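Local structure of N-acetyl-beta-D glucosaminidase (Rhizomucor miehei CAU432, 4ZM6) at residues A[452-455]-A[456-459]; A[462-465]-A[466-469]; A[816-819]-A[820-824]; A[840-844]-A[845-849]. The protein probably hydrolyses beta-N-acetylglucosaminides as a family 3 glycoside hydrolase and, through a GCN5-related region that binds acetyl-CoA, probably acetylates glucosamine. All coordinates share one frame; numbering follows the deposited sequence.

Contacts 1 and 2 lie in one beta-alpha-beta unit: contact 1 forms the turn that leaves strand 447-452, and contact 2 is the body of helix 459-471 that follows. They touch where T452 meets V465 and A455 meets V462. Contacts 3 and 4 lie on the other side of the chain's centre, in the C-terminal acetyltransferase region, and are joined through N820 and Y847; the centres of contacts 1 and 3 are about 78 Å apart. Contact 3 is the most buried, with mostly apolar side chains around one buried asparagine, whereas contact 2 has a glutamine-rich outer side. Contacts 1 and 4 are turns, a 3-10 turn and a Schellman helix end, in which backbone carbonyls accept the bonds.

Contact 1 (A[452-455]-A[456-459]); sequences TANA and NLYP
The carbonyl oxygen of A455 receives the backbone N-H of Y458, with O and N 2.8 Å apart and an N-H...O angle of 168°. The bond is straight at the hydrogen, but the donor stands above the carbonyl plane, as happens when the chain turns this tightly. One residue earlier, N454 O accepts L457 N at 2.9 Å, although the position of that nitrogen is less certain. The same oxygen lies at the edge of the Y458 ring, near its plane, with CD2 of Y458 3.3 Å away. CG of Y458 stands beside its own backbone N (chi1 -70°), which turns the ring back toward N454. The side chains of N454 and L457 run alongside each other, ND2 of N454 lying 4.0 Å from CD2 of L457. N454 takes up left-handed backbone angles, which asparagine tolerates well, and its OD1 accepts a hydrogen bond from the backbone N of N482. A455 is small enough to be buried against Q461 and V462, while its N-H is bonded to D485. The successive i to i+3 bonds are those of a short 3-10 turn, here the connection from strand 447-452 to helix 459-471 in a beta-alpha-beta unit.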
ATOM      1  N   THR A 452     -31.820   8.351 -21.953  1.00 49.59           N
ATOM      2  CA  THR A 452     -31.283   7.052 -22.346  1.00 47.77           C
ATOM      3  C   THR A 452     -31.165   6.155 -21.125  1.00 46.96           C
ATOM      4  O   THR A 452     -30.959   6.625 -20.011  1.00 45.88           O
ATOM      5  CB  THR A 452     -29.916   7.166 -23.040  1.00 46.78           C
ATOM      6  OG1 THR A 452     -28.914   7.550 -22.090  1.00 45.20           O
ATOM      7  CG2 THR A 452     -29.981   8.184 -24.179  1.00 46.76           C
ATOM      8  N   ALA A 453     -31.334   4.861 -21.358  1.00 48.60           N
ATOM      9  CA  ALA A 453     -31.151   3.842 -20.346  1.00 49.36           C
ATOM     10  C   ALA A 453     -30.389   2.713 -21.025  1.00 51.48           C
ATOM     11  O   ALA A 453     -30.975   1.919 -21.764  1.00 52.95           O
ATOM     12  CB  ALA A 453     -32.498   3.365 -19.833  1.00 48.12           C
ATOM     13  N   ASN A 454     -29.074   2.680 -20.796  1.00 53.28           N
ATOM     14  CA  ASN A 454     -28.167   1.721 -21.439  1.00 52.16           C
ATOM     15  C   ASN A 454     -28.309   1.700 -22.964  1.00 53.03           C
ATOM     16  O   ASN A 454     -28.487   0.643 -23.575  1.00 52.90           O
ATOM     17  CB  ASN A 454     -28.340   0.314 -20.838  1.00 51.16           C
ATOM     18  CG  ASN A 454     -27.775   0.201 -19.427  1.00 51.48           C
ATOM     19  OD1 ASN A 454     -27.068   1.088 -18.952  1.00 52.98           O
ATOM     20  ND2 ASN A 454     -28.074  -0.903 -18.754  1.00 51.35           N
ATOM     21  N   ALA A 455     -28.239   2.883 -23.573  1.00 53.14           N
ATOM     22  CA  ALA A 455     -28.211   3.008 -25.029  1.00 52.98           C
ATOM     23  C   ALA A 455     -27.116   2.125 -25.629  1.00 55.71           C
ATOM     24  O   ALA A 455     -27.343   1.448 -26.627  1.00 55.74           O
ATOM     25  CB  ALA A 455     -28.009   4.461 -25.435  1.00 51.30           C
ATOM     26  N   ASN A 456     -25.944   2.104 -24.993  1.00 60.90           N
ATOM     27  CA  ASN A 456     -24.826   1.245 -25.422  1.00 63.18           C
ATOM     28  C   ASN A 456     -25.131  -0.260 -25.435  1.00 63.33           C
ATOM     29  O   ASN A 456     -24.233  -1.065 -25.692  1.00 63.36           O
ATOM     30  CB  ASN A 456     -23.545   1.538 -24.597  1.00 64.78           C
ATOM     31  CG  ASN A 456     -23.566   0.948 -23.179  1.00 66.26           C
ATOM     32  OD1 ASN A 456     -22.532   0.926 -22.502  1.00 68.08           O
ATOM     33  ND2 ASN A 456     -24.723   0.478 -22.723  1.00 66.94           N
ATOM     34  N   LEU A 457     -26.384  -0.617 -25.125  1.00 62.92           N
ATOM     35  CA  LEU A 457     -26.911  -1.981 -25.226  1.00 62.64           C
ATOM     36  C   LEU A 457     -28.226  -2.070 -26.024  1.00 61.88           C
ATOM     37  O   LEU A 457     -28.755  -3.165 -26.199  1.00 62.08           O
ATOM     38  CB  LEU A 457     -27.149  -2.536 -23.809  1.00 64.17           C
ATOM     39  CG  LEU A 457     -26.082  -3.363 -23.063  1.00 67.34           C
ATOM     40  CD1 LEU A 457     -24.646  -3.160 -23.543  1.00 67.58           C
ATOM     41  CD2 LEU A 457     -26.177  -3.106 -21.561  1.00 67.06           C
ATOM     42  N   TYR A 458     -28.750  -0.935 -26.502  1.00 63.93           N
ATOM     43  CA  TYR A 458     -30.073  -0.864 -27.153  1.00 61.14           C
ATOM     44  C   TYR A 458     -30.070   0.155 -28.302  1.00 60.50           C
ATOM     45  O   TYR A 458     -30.521   1.289 -28.128  1.00 59.28           O
ATOM     46  CB  TYR A 458     -31.159  -0.476 -26.146  1.00 60.22           C
ATOM     47  CG  TYR A 458     -31.474  -1.538 -25.119  1.00 59.37           C
ATOM     48  CD1 TYR A 458     -32.262  -2.639 -25.448  1.00 59.88           C
ATOM     49  CD2 TYR A 458     -30.997  -1.437 -23.815  1.00 58.11           C
ATOM     50  CE1 TYR A 458     -32.556  -3.615 -24.508  1.00 60.28           C
ATOM     51  CE2 TYR A 458     -31.286  -2.403 -22.869  1.00 59.59           C
ATOM     52  CZ  TYR A 458     -32.066  -3.493 -23.218  1.00 60.66           C
ATOM     53  OH  TYR A 458     -32.359  -4.457 -22.275  1.00 59.82           O
ATOM     54  N   PRO A 459     -29.576  -0.255 -29.486  1.00 59.96           N
ATOM     55  CA  PRO A 459     -29.366   0.572 -30.687  1.00 57.73           C
ATOM     56  C   PRO A 459     -30.421   1.632 -31.021  1.00 55.01           C
ATOM     57  O   PRO A 459     -30.065   2.695 -31.538  1.00 52.29           O
ATOM     58  CB  PRO A 459     -29.311  -0.467 -31.804  1.00 58.45           C
ATOM     59  CG  PRO A 459     -28.701  -1.658 -31.153  1.00 59.92           C
ATOM     60  CD  PRO A 459     -29.118  -1.641 -29.707  1.00 59.52           C
TER

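Contact 2 (A[462-465]-A[466-469]); sequences VRMV and QQAQ
V462 and Q466, one helical turn apart, lie side by side and point the same way: CG1 of the valine rests 3.7 Å from CD of the glutamine. CG1 is set anti to the V462 backbone nitrogen (chi1 173°), which turns this methyl along the helix toward Q466. The glutamine's aliphatic part also runs past the valine carbonyl, with Q466 CG 3.3 Å from V462 O. A long side chain ending in an amide suits this partly exposed side, where the amide itself lies beside the V462 methyl. On another side of the helix, M464 and Q467 cross at a slant. The methionine is bent at both chi2 and chi3, bringing its terminal methyl CE over to the end of the glutamine. Behind these side chains stand four regular i to i+4 bonds, from Q466, Q467, A468 and Q469 N back to V462, R463, M464 and V465 O. V465 and A468 are buried: V465 presents two methyls to the sheet, and alanine allows close approach. V465 packs on I450 and T452 of strand 447-452 and on V477 of strand 475-479, A468 also meets I450, and Q469 reaches L475, so the helix spans both strands of its beta-alpha-beta crossover.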
ATOM      1  N   VAL A 462     -29.503   4.909 -29.514  1.00 49.07           N
ATOM      2  CA  VAL A 462     -28.366   5.576 -30.139  1.00 50.24           C
ATOM      3  C   VAL A 462     -28.810   6.335 -31.384  1.00 51.97           C
ATOM      4  O   VAL A 462     -28.359   7.456 -31.613  1.00 52.45           O
ATOM      5  CB  VAL A 462     -27.236   4.590 -30.500  1.00 49.87           C
ATOM      6  CG1 VAL A 462     -26.137   5.293 -31.296  1.00 50.65           C
ATOM      7  CG2 VAL A 462     -26.661   3.961 -29.236  1.00 50.09           C
ATOM      8  N   ARG A 463     -29.698   5.727 -32.175  1.00 54.59           N
ATOM      9  CA  ARG A 463     -30.224   6.362 -33.390  1.00 54.69           C
ATOM     10  C   ARG A 463     -31.065   7.591 -33.042  1.00 52.19           C
ATOM     11  O   ARG A 463     -30.905   8.655 -33.645  1.00 49.21           O
ATOM     12  CB  ARG A 463     -31.057   5.370 -34.205  1.00 58.14           C
ATOM     13  CG  ARG A 463     -30.270   4.186 -34.749  1.00 59.95           C
ATOM     14  CD  ARG A 463     -31.116   3.324 -35.679  1.00 61.90           C
ATOM     15  NE  ARG A 463     -30.697   1.920 -35.626  1.00 64.72           N
ATOM     16  CZ  ARG A 463     -31.325   0.943 -34.966  1.00 65.01           C
ATOM     17  NH1 ARG A 463     -32.459   1.162 -34.302  1.00 63.48           N
ATOM     18  NH2 ARG A 463     -30.819  -0.287 -34.990  1.00 67.41           N
ATOM     19  N   MET A 464     -31.944   7.439 -32.055  1.00 51.82           N
ATOM     20  CA  MET A 464     -32.745   8.552 -31.546  1.00 52.42           C
ATOM     21  C   MET A 464     -31.881   9.754 -31.167  1.00 51.83           C
ATOM     22  O   MET A 464     -32.181  10.880 -31.550  1.00 53.23           O
ATOM     23  CB  MET A 464     -33.553   8.112 -30.324  1.00 53.68           C
ATOM     24  CG  MET A 464     -34.586   9.123 -29.852  1.00 55.78           C
ATOM     25  SD  MET A 464     -35.933   9.350 -31.032  1.00 56.91           S
ATOM     26  CE  MET A 464     -35.365  10.788 -31.930  1.00 57.39           C
ATOM     27  N   VAL A 465     -30.810   9.505 -30.420  1.00 51.06           N
ATOM     28  CA  VAL A 465     -29.930  10.570 -29.947  1.00 51.59           C
ATOM     29  C   VAL A 465     -29.128  11.186 -31.098  1.00 52.13           C
ATOM     30  O   VAL A 465     -28.959  12.404 -31.150  1.00 50.49           O
ATOM     31  CB  VAL A 465     -28.980  10.062 -28.832  1.00 53.16           C
ATOM     32  CG1 VAL A 465     -27.912  11.094 -28.492  1.00 54.07           C
ATOM     33  CG2 VAL A 465     -29.766   9.701 -27.577  1.00 52.56           C
ATOM     34  N   GLN A 466     -28.633  10.345 -32.005  1.00 55.20           N
ATOM     35  CA  GLN A 466     -27.905  10.809 -33.194  1.00 56.30           C
ATOM     36  C   GLN A 466     -28.800  11.624 -34.113  1.00 58.44           C
ATOM     37  O   GLN A 466     -28.354  12.608 -34.708  1.00 58.43           O
ATOM     38  CB  GLN A 466     -27.355   9.628 -33.988  1.00 57.50           C
ATOM     39  CG  GLN A 466     -26.114   8.996 -33.390  1.00 59.84           C
ATOM     40  CD  GLN A 466     -25.727   7.698 -34.078  1.00 62.37           C
ATOM     41  OE1 GLN A 466     -26.579   6.974 -34.608  1.00 62.25           O
ATOM     42  NE2 GLN A 466     -24.436   7.392 -34.068  1.00 63.00           N
ATOM     43  N   GLN A 467     -30.053  11.192 -34.240  1.00 59.56           N
ATOM     44  CA  GLN A 467     -31.041  11.914 -35.030  1.00 63.49           C
ATOM     45  C   GLN A 467     -31.260  13.299 -34.427  1.00 63.15           C
ATOM     46  O   GLN A 467     -31.095  14.310 -35.106  1.00 63.51           O
ATOM     47  CB  GLN A 467     -32.364  11.133 -35.081  1.00 66.73           C
ATOM     48  CG  GLN A 467     -33.433  11.736 -35.991  1.00 69.90           C
ATOM     49  CD  GLN A 467     -34.782  11.029 -35.911  1.00 72.57           C
ATOM     50  OE1 GLN A 467     -35.762  11.476 -36.517  1.00 74.53           O
ATOM     51  NE2 GLN A 467     -34.844   9.928 -35.166  1.00 71.76           N
ATOM     52  N   ALA A 468     -31.611  13.329 -33.144  1.00 63.07           N
ATOM     53  CA  ALA A 468     -31.912  14.578 -32.443  1.00 64.11           C
ATOM     54  C   ALA A 468     -30.722  15.535 -32.414  1.00 65.25           C
ATOM     55  O   ALA A 468     -30.900  16.750 -32.457  1.00 69.03           O
ATOM     56  CB  ALA A 468     -32.385  14.285 -31.028  1.00 63.58           C
ATOM     57  N   GLN A 469     -29.516  14.986 -32.336  1.00 65.36           N
ATOM     58  CA  GLN A 469     -28.291  15.781 -32.408  1.00 66.85           C
ATOM     59  C   GLN A 469     -28.244  16.629 -33.686  1.00 65.84           C
ATOM     60  O   GLN A 469     -27.797  17.773 -33.657  1.00 66.01           O
ATOM     61  CB  GLN A 469     -27.061  14.859 -32.299  1.00 70.28           C
ATOM     62  CG  GLN A 469     -25.739  15.405 -32.837  1.00 72.65           C
ATOM     63  CD  GLN A 469     -25.163  16.563 -32.038  1.00 75.24           C
ATOM     64  OE1 GLN A 469     -24.133  17.121 -32.411  1.00 76.90           O
ATOM     65  NE2 GLN A 469     -25.814  16.928 -30.935  1.00 78.24           N
TER

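Contact 3 (A[816-819]-A[820-824]); sequences VAHA and NWLLK
The H818 imidazole meets L822 one turn further along the helix, the leucine methyl CD1 coming to the ring at a slant, 3.7 Å from ND1 of H818. With CG anti to the backbone nitrogen (chi1 -167°), the histidine ring leans along the helix toward the leucine. The same ring also meets that of F713, their planes inclined by about 30°, so it is shared between an aliphatic and an aromatic neighbour. For W821 the contact is made at the root of the side chain: its CB lies 3.3 Å from H818 O, while the indole leads away, a fitting course for a large ring on a partly exposed side. The backbone pairs in alpha-helical fashion, the bond of L822 N to H818 O being 2.9 Å long and nearly straight at 174°. L823 is buried beside the A819 carbonyl and against L693 and T771. N820 is polar but buried, and its OD1 is satisfied by Y847 OH. The single methyl of A819 meets L767, L769 and M797. Helix 811-825 thus packs across strands 763-771 and 794-802, V816 adding V800, and forms the crossover from 794-802 to 830-836.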
ATOM      1  N   VAL A 816      -7.042  18.988  46.407  1.00 50.30           N
ATOM      2  CA  VAL A 816      -7.131  20.019  45.375  1.00 51.02           C
ATOM      3  C   VAL A 816      -6.654  21.352  45.940  1.00 51.53           C
ATOM      4  O   VAL A 816      -5.910  22.075  45.287  1.00 52.07           O
ATOM      5  CB  VAL A 816      -8.567  20.145  44.804  1.00 51.11           C
ATOM      6  CG1 VAL A 816      -8.744  21.428  44.009  1.00 51.18           C
ATOM      7  CG2 VAL A 816      -8.879  18.951  43.921  1.00 51.97           C
ATOM      8  N   ALA A 817      -7.084  21.674  47.157  1.00 54.51           N
ATOM      9  CA  ALA A 817      -6.696  22.930  47.798  1.00 54.58           C
ATOM     10  C   ALA A 817      -5.189  22.957  48.021  1.00 53.43           C
ATOM     11  O   ALA A 817      -4.539  23.994  47.857  1.00 53.05           O
ATOM     12  CB  ALA A 817      -7.442  23.114  49.113  1.00 54.67           C
ATOM     13  N   HIS A 818      -4.640  21.804  48.379  1.00 52.31           N
ATOM     14  CA  HIS A 818      -3.203  21.656  48.523  1.00 54.59           C
ATOM     15  C   HIS A 818      -2.503  21.864  47.184  1.00 56.47           C
ATOM     16  O   HIS A 818      -1.495  22.561  47.111  1.00 57.68           O
ATOM     17  CB  HIS A 818      -2.864  20.278  49.076  1.00 54.86           C
ATOM     18  CG  HIS A 818      -1.453  20.159  49.547  1.00 57.33           C
ATOM     19  ND1 HIS A 818      -0.481  19.494  48.829  1.00 58.67           N
ATOM     20  CD2 HIS A 818      -0.844  20.637  50.657  1.00 56.87           C
ATOM     21  CE1 HIS A 818       0.664  19.557  49.484  1.00 58.89           C
ATOM     22  NE2 HIS A 818       0.472  20.246  50.595  1.00 58.69           N
ATOM     23  N   ALA A 819      -3.051  21.264  46.128  1.00 57.11           N
ATOM     24  CA  ALA A 819      -2.532  21.447  44.773  1.00 57.05           C
ATOM     25  C   ALA A 819      -2.476  22.922  44.378  1.00 58.05           C
ATOM     26  O   ALA A 819      -1.526  23.358  43.728  1.00 57.95           O
ATOM     27  CB  ALA A 819      -3.369  20.665  43.771  1.00 57.95           C
ATOM     28  N   ASN A 820      -3.491  23.687  44.771  1.00 58.40           N
ATOM     29  CA  ASN A 820      -3.476  25.132  44.550  1.00 58.43           C
ATOM     30  C   ASN A 820      -2.343  25.825  45.308  1.00 58.20           C
ATOM     31  O   ASN A 820      -1.704  26.737  44.773  1.00 56.96           O
ATOM     32  CB  ASN A 820      -4.823  25.760  44.924  1.00 57.89           C
ATOM     33  CG  ASN A 820      -5.834  25.690  43.799  1.00 57.61           C
ATOM     34  OD1 ASN A 820      -5.688  24.909  42.862  1.00 57.82           O
ATOM     35  ND2 ASN A 820      -6.866  26.520  43.881  1.00 56.72           N
ATOM     36  N   TRP A 821      -2.103  25.392  46.547  1.00 57.96           N
ATOM     37  CA  TRP A 821      -1.028  25.949  47.372  1.00 58.77           C
ATOM     38  C   TRP A 821       0.314  25.709  46.698  1.00 56.86           C
ATOM     39  O   TRP A 821       1.084  26.647  46.477  1.00 53.86           O
ATOM     40  CB  TRP A 821      -1.044  25.326  48.775  1.00 62.61           C
ATOM     41  CG  TRP A 821       0.083  25.773  49.679  1.00 66.07           C
ATOM     42  CD1 TRP A 821       1.053  24.983  50.237  1.00 65.28           C
ATOM     43  CD2 TRP A 821       0.352  27.111  50.127  1.00 69.18           C
ATOM     44  NE1 TRP A 821       1.903  25.743  51.001  1.00 65.71           N
ATOM     45  CE2 TRP A 821       1.499  27.053  50.951  1.00 68.13           C
ATOM     46  CE3 TRP A 821      -0.266  28.355  49.909  1.00 72.09           C
ATOM     47  CZ2 TRP A 821       2.046  28.193  51.561  1.00 71.17           C
ATOM     48  CZ3 TRP A 821       0.277  29.493  50.520  1.00 72.43           C
ATOM     49  CH2 TRP A 821       1.423  29.399  51.335  1.00 72.63           C
ATOM     50  N   LEU A 822       0.565  24.445  46.358  1.00 54.73           N
ATOM     51  CA  LEU A 822       1.775  24.036  45.643  1.00 53.30           C
ATOM     52  C   LEU A 822       2.000  24.813  44.352  1.00 53.52           C
ATOM     53  O   LEU A 822       3.130  25.175  44.034  1.00 55.78           O
ATOM     54  CB  LEU A 822       1.716  22.547  45.307  1.00 52.85           C
ATOM     55  CG  LEU A 822       1.863  21.565  46.461  1.00 53.03           C
ATOM     56  CD1 LEU A 822       1.775  20.143  45.931  1.00 53.91           C
ATOM     57  CD2 LEU A 822       3.180  21.782  47.187  1.00 54.34           C
ATOM     58  N   LEU A 823       0.932  25.052  43.600  1.00 52.80           N
ATOM     59  CA  LEU A 823       1.039  25.853  42.387  1.00 53.11           C
ATOM     60  C   LEU A 823       1.399  27.292  42.733  1.00 52.55           C
ATOM     61  O   LEU A 823       2.278  27.874  42.098  1.00 52.40           O
ATOM     62  CB  LEU A 823      -0.256  25.794  41.567  1.00 54.42           C
ATOM     63  CG  LEU A 823      -0.547  24.433  40.922  1.00 53.67           C
ATOM     64  CD1 LEU A 823      -2.023  24.310  40.566  1.00 53.88           C
ATOM     65  CD2 LEU A 823       0.339  24.197  39.707  1.00 52.73           C
ATOM     66  N   LYS A 824       0.741  27.857  43.748  1.00 53.02           N
ATOM     67  CA  LYS A 824       1.073  29.215  44.214  1.00 54.31           C
ATOM     68  C   LYS A 824       2.542  29.308  44.638  1.00 52.92           C
ATOM     69  O   LYS A 824       3.211  30.293  44.332  1.00 51.12           O
ATOM     70  CB  LYS A 824       0.162  29.660  45.365  1.00 53.56           C
TER

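Contact 4 (A[840-844]-A[845-849]); sequences DFYSR and VGYKT
Y842 and Y847 make the tightly packed part of the contact, both buried, with CB of Y842 3.9 Å from CB of Y847 in plain apolar contact and the two side chains crossing at an angle. Y842 lies among L689, V800, V833 and V836. Its O takes the backbone N-H of Y847, with O and N 3.0 Å apart, and lies at the edge of the Y847 ring, in its plane. Over the centre of one face of the Y842 ring stands CD1 of F841, 3.7 Å above the plane. Tyrosine suits position Y847 because its ring packs among L689, V833 and M797 while its OH is hydrogen-bonded to S831 OG. V845 is also buried, packing on V816 of helix 811-825. The backbone pattern is a Schellman motif ending helix 839-843: besides Y847 N to Y842 O, G846 N reaches S843 O in a weak bond of 3.3 Å. G846 is the C-prime residue, and its positive phi of 86° is readily adopted without a side chain. A weak bond from V845 N to Y842 O adds to the turn. The outer side is looser and faces solvent. There S843 turns its hydroxyl back to L839 O, and the exposed R844, bent at chi3, touches I813.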
ATOM      1  N   ASP A 840     -19.461  23.197  40.918  1.00 81.96           N
ATOM      2  CA  ASP A 840     -19.644  23.680  42.290  1.00 82.33           C
ATOM      3  C   ASP A 840     -18.525  23.211  43.222  1.00 79.42           C
ATOM      4  O   ASP A 840     -18.207  23.885  44.201  1.00 78.13           O
ATOM      5  CB  ASP A 840     -21.014  23.257  42.838  1.00 82.66           C
ATOM      6  CG  ASP A 840     -22.160  24.044  42.215  1.00 82.78           C
ATOM      7  OD1 ASP A 840     -21.946  25.220  41.848  1.00 78.46           O
ATOM      8  OD2 ASP A 840     -23.274  23.487  42.093  1.00 84.27           O
ATOM      9  N   PHE A 841     -17.937  22.060  42.906  1.00 76.61           N
ATOM     10  CA  PHE A 841     -16.790  21.538  43.643  1.00 74.16           C
ATOM     11  C   PHE A 841     -15.577  22.454  43.502  1.00 73.64           C
ATOM     12  O   PHE A 841     -14.961  22.839  44.495  1.00 76.00           O
ATOM     13  CB  PHE A 841     -16.448  20.147  43.117  1.00 73.19           C
ATOM     14  CG  PHE A 841     -15.299  19.493  43.818  1.00 73.74           C
ATOM     15  CD1 PHE A 841     -13.995  19.725  43.405  1.00 74.42           C
ATOM     16  CD2 PHE A 841     -15.522  18.626  44.873  1.00 75.02           C
ATOM     17  CE1 PHE A 841     -12.933  19.112  44.039  1.00 75.24           C
ATOM     18  CE2 PHE A 841     -14.466  18.005  45.511  1.00 76.95           C
ATOM     19  CZ  PHE A 841     -13.168  18.250  45.095  1.00 76.76           C
ATOM     20  N   TYR A 842     -15.234  22.789  42.260  1.00 70.32           N
ATOM     21  CA  TYR A 842     -14.073  23.630  41.978  1.00 68.59           C
ATOM     22  C   TYR A 842     -14.361  25.123  42.176  1.00 71.45           C
ATOM     23  O   TYR A 842     -13.436  25.938  42.181  1.00 71.21           O
ATOM     24  CB  TYR A 842     -13.554  23.375  40.558  1.00 66.59           C
ATOM     25  CG  TYR A 842     -12.955  21.998  40.358  1.00 64.30           C
ATOM     26  CD1 TYR A 842     -11.678  21.703  40.815  1.00 62.29           C
ATOM     27  CD2 TYR A 842     -13.664  20.991  39.702  1.00 63.88           C
ATOM     28  CE1 TYR A 842     -11.123  20.445  40.632  1.00 61.19           C
ATOM     29  CE2 TYR A 842     -13.116  19.731  39.515  1.00 61.40           C
ATOM     30  CZ  TYR A 842     -11.846  19.466  39.982  1.00 60.35           C
ATOM     31  OH  TYR A 842     -11.294  18.223  39.800  1.00 60.32           O
ATOM     32  N   SER A 843     -15.637  25.480  42.327  1.00 76.13           N
ATOM     33  CA  SER A 843     -16.020  26.843  42.723  1.00 77.12           C
ATOM     34  C   SER A 843     -15.566  27.152  44.148  1.00 76.30           C
ATOM     35  O   SER A 843     -15.259  28.298  44.466  1.00 74.97           O
ATOM     36  CB  SER A 843     -17.537  27.039  42.624  1.00 78.90           C
ATOM     37  OG  SER A 843     -17.966  27.092  41.274  1.00 80.36           O
ATOM     38  N   ARG A 844     -15.514  26.116  44.989  1.00 75.90           N
ATOM     39  CA  ARG A 844     -15.106  26.248  46.392  1.00 76.07           C
ATOM     40  C   ARG A 844     -13.609  26.532  46.594  1.00 74.18           C
ATOM     41  O   ARG A 844     -13.167  26.719  47.730  1.00 73.63           O
ATOM     42  CB  ARG A 844     -15.479  24.978  47.164  1.00 77.55           C
ATOM     43  CG  ARG A 844     -16.974  24.698  47.231  1.00 79.12           C
ATOM     44  CD  ARG A 844     -17.248  23.224  47.484  1.00 82.03           C
ATOM     45  NE  ARG A 844     -16.660  22.766  48.742  1.00 84.43           N
ATOM     46  CZ  ARG A 844     -16.589  21.494  49.135  1.00 86.65           C
ATOM     47  NH1 ARG A 844     -17.064  20.511  48.373  1.00 88.52           N
ATOM     48  NH2 ARG A 844     -16.030  21.199  50.302  1.00 87.83           N
ATOM     49  N   VAL A 845     -12.833  26.542  45.509  1.00 70.52           N
ATOM     50  CA  VAL A 845     -11.415  26.892  45.568  1.00 67.62           C
ATOM     51  C   VAL A 845     -11.028  27.877  44.454  1.00 65.29           C
ATOM     52  O   VAL A 845      -9.889  27.883  43.986  1.00 64.12           O
ATOM     53  CB  VAL A 845     -10.525  25.626  45.527  1.00 68.18           C
ATOM     54  CG1 VAL A 845     -10.723  24.795  46.785  1.00 67.83           C
ATOM     55  CG2 VAL A 845     -10.821  24.783  44.294  1.00 68.96           C
ATOM     56  N   GLY A 846     -11.984  28.703  44.030  1.00 64.64           N
ATOM     57  CA  GLY A 846     -11.706  29.840  43.145  1.00 63.30           C
ATOM     58  C   GLY A 846     -11.677  29.603  41.643  1.00 61.76           C
ATOM     59  O   GLY A 846     -11.263  30.492  40.895  1.00 59.10           O
ATOM     60  N   TYR A 847     -12.111  28.426  41.186  1.00 62.57           N
ATOM     61  CA  TYR A 847     -12.149  28.135  39.741  1.00 62.89           C
ATOM     62  C   TYR A 847     -13.502  28.491  39.124  1.00 63.39           C
ATOM     63  O   TYR A 847     -14.537  27.978  39.547  1.00 64.71           O
ATOM     64  CB  TYR A 847     -11.835  26.664  39.454  1.00 60.02           C
ATOM     65  CG  TYR A 847     -10.397  26.278  39.690  1.00 57.98           C
ATOM     66  CD1 TYR A 847      -9.401  26.651  38.795  1.00 57.04           C
ATOM     67  CD2 TYR A 847     -10.034  25.530  40.803  1.00 56.99           C
ATOM     68  CE1 TYR A 847      -8.082  26.297  39.009  1.00 57.09           C
ATOM     69  CE2 TYR A 847      -8.720  25.169  41.029  1.00 55.92           C
ATOM     70  CZ  TYR A 847      -7.746  25.553  40.134  1.00 56.45           C
ATOM     71  OH  TYR A 847      -6.442  25.191  40.374  1.00 54.51           O
ATOM     72  N   LYS A 848     -13.479  29.377  38.130  1.00 63.06           N
ATOM     73  CA  LYS A 848     -14.651  29.653  37.302  1.00 62.89           C
ATOM     74  C   LYS A 848     -14.402  29.079  35.907  1.00 62.99           C
ATOM     75  O   LYS A 848     -13.251  28.843  35.532  1.00 65.87           O
ATOM     76  CB  LYS A 848     -14.951  31.154  37.263  1.00 61.95           C
ATOM     77  CG  LYS A 848     -14.032  32.006  36.399  1.00 62.70           C
ATOM     78  CD  LYS A 848     -14.224  33.481  36.735  1.00 64.63           C
ATOM     79  CE  LYS A 848     -14.149  34.382  35.513  1.00 66.03           C
ATOM     80  NZ  LYS A 848     -12.758  34.536  35.014  1.00 67.03           N
ATOM     81  N   THR A 849     -15.470  28.843  35.144  1.00 60.96           N
ATOM     82  CA  THR A 849     -15.337  28.106  33.878  1.00 57.63           C
ATOM     83  C   THR A 849     -14.697  29.009  32.825  1.00 54.84           C
ATOM     84  O   THR A 849     -14.966  30.208  32.772  1.00 52.51           O
ATOM     85  CB  THR A 849     -16.666  27.508  33.330  1.00 56.64           C
ATOM     86  OG1 THR A 849     -17.207  28.359  32.320  1.00 53.80           O
ATOM     87  CG2 THR A 849     -17.712  27.274  34.424  1.00 57.11           C
TER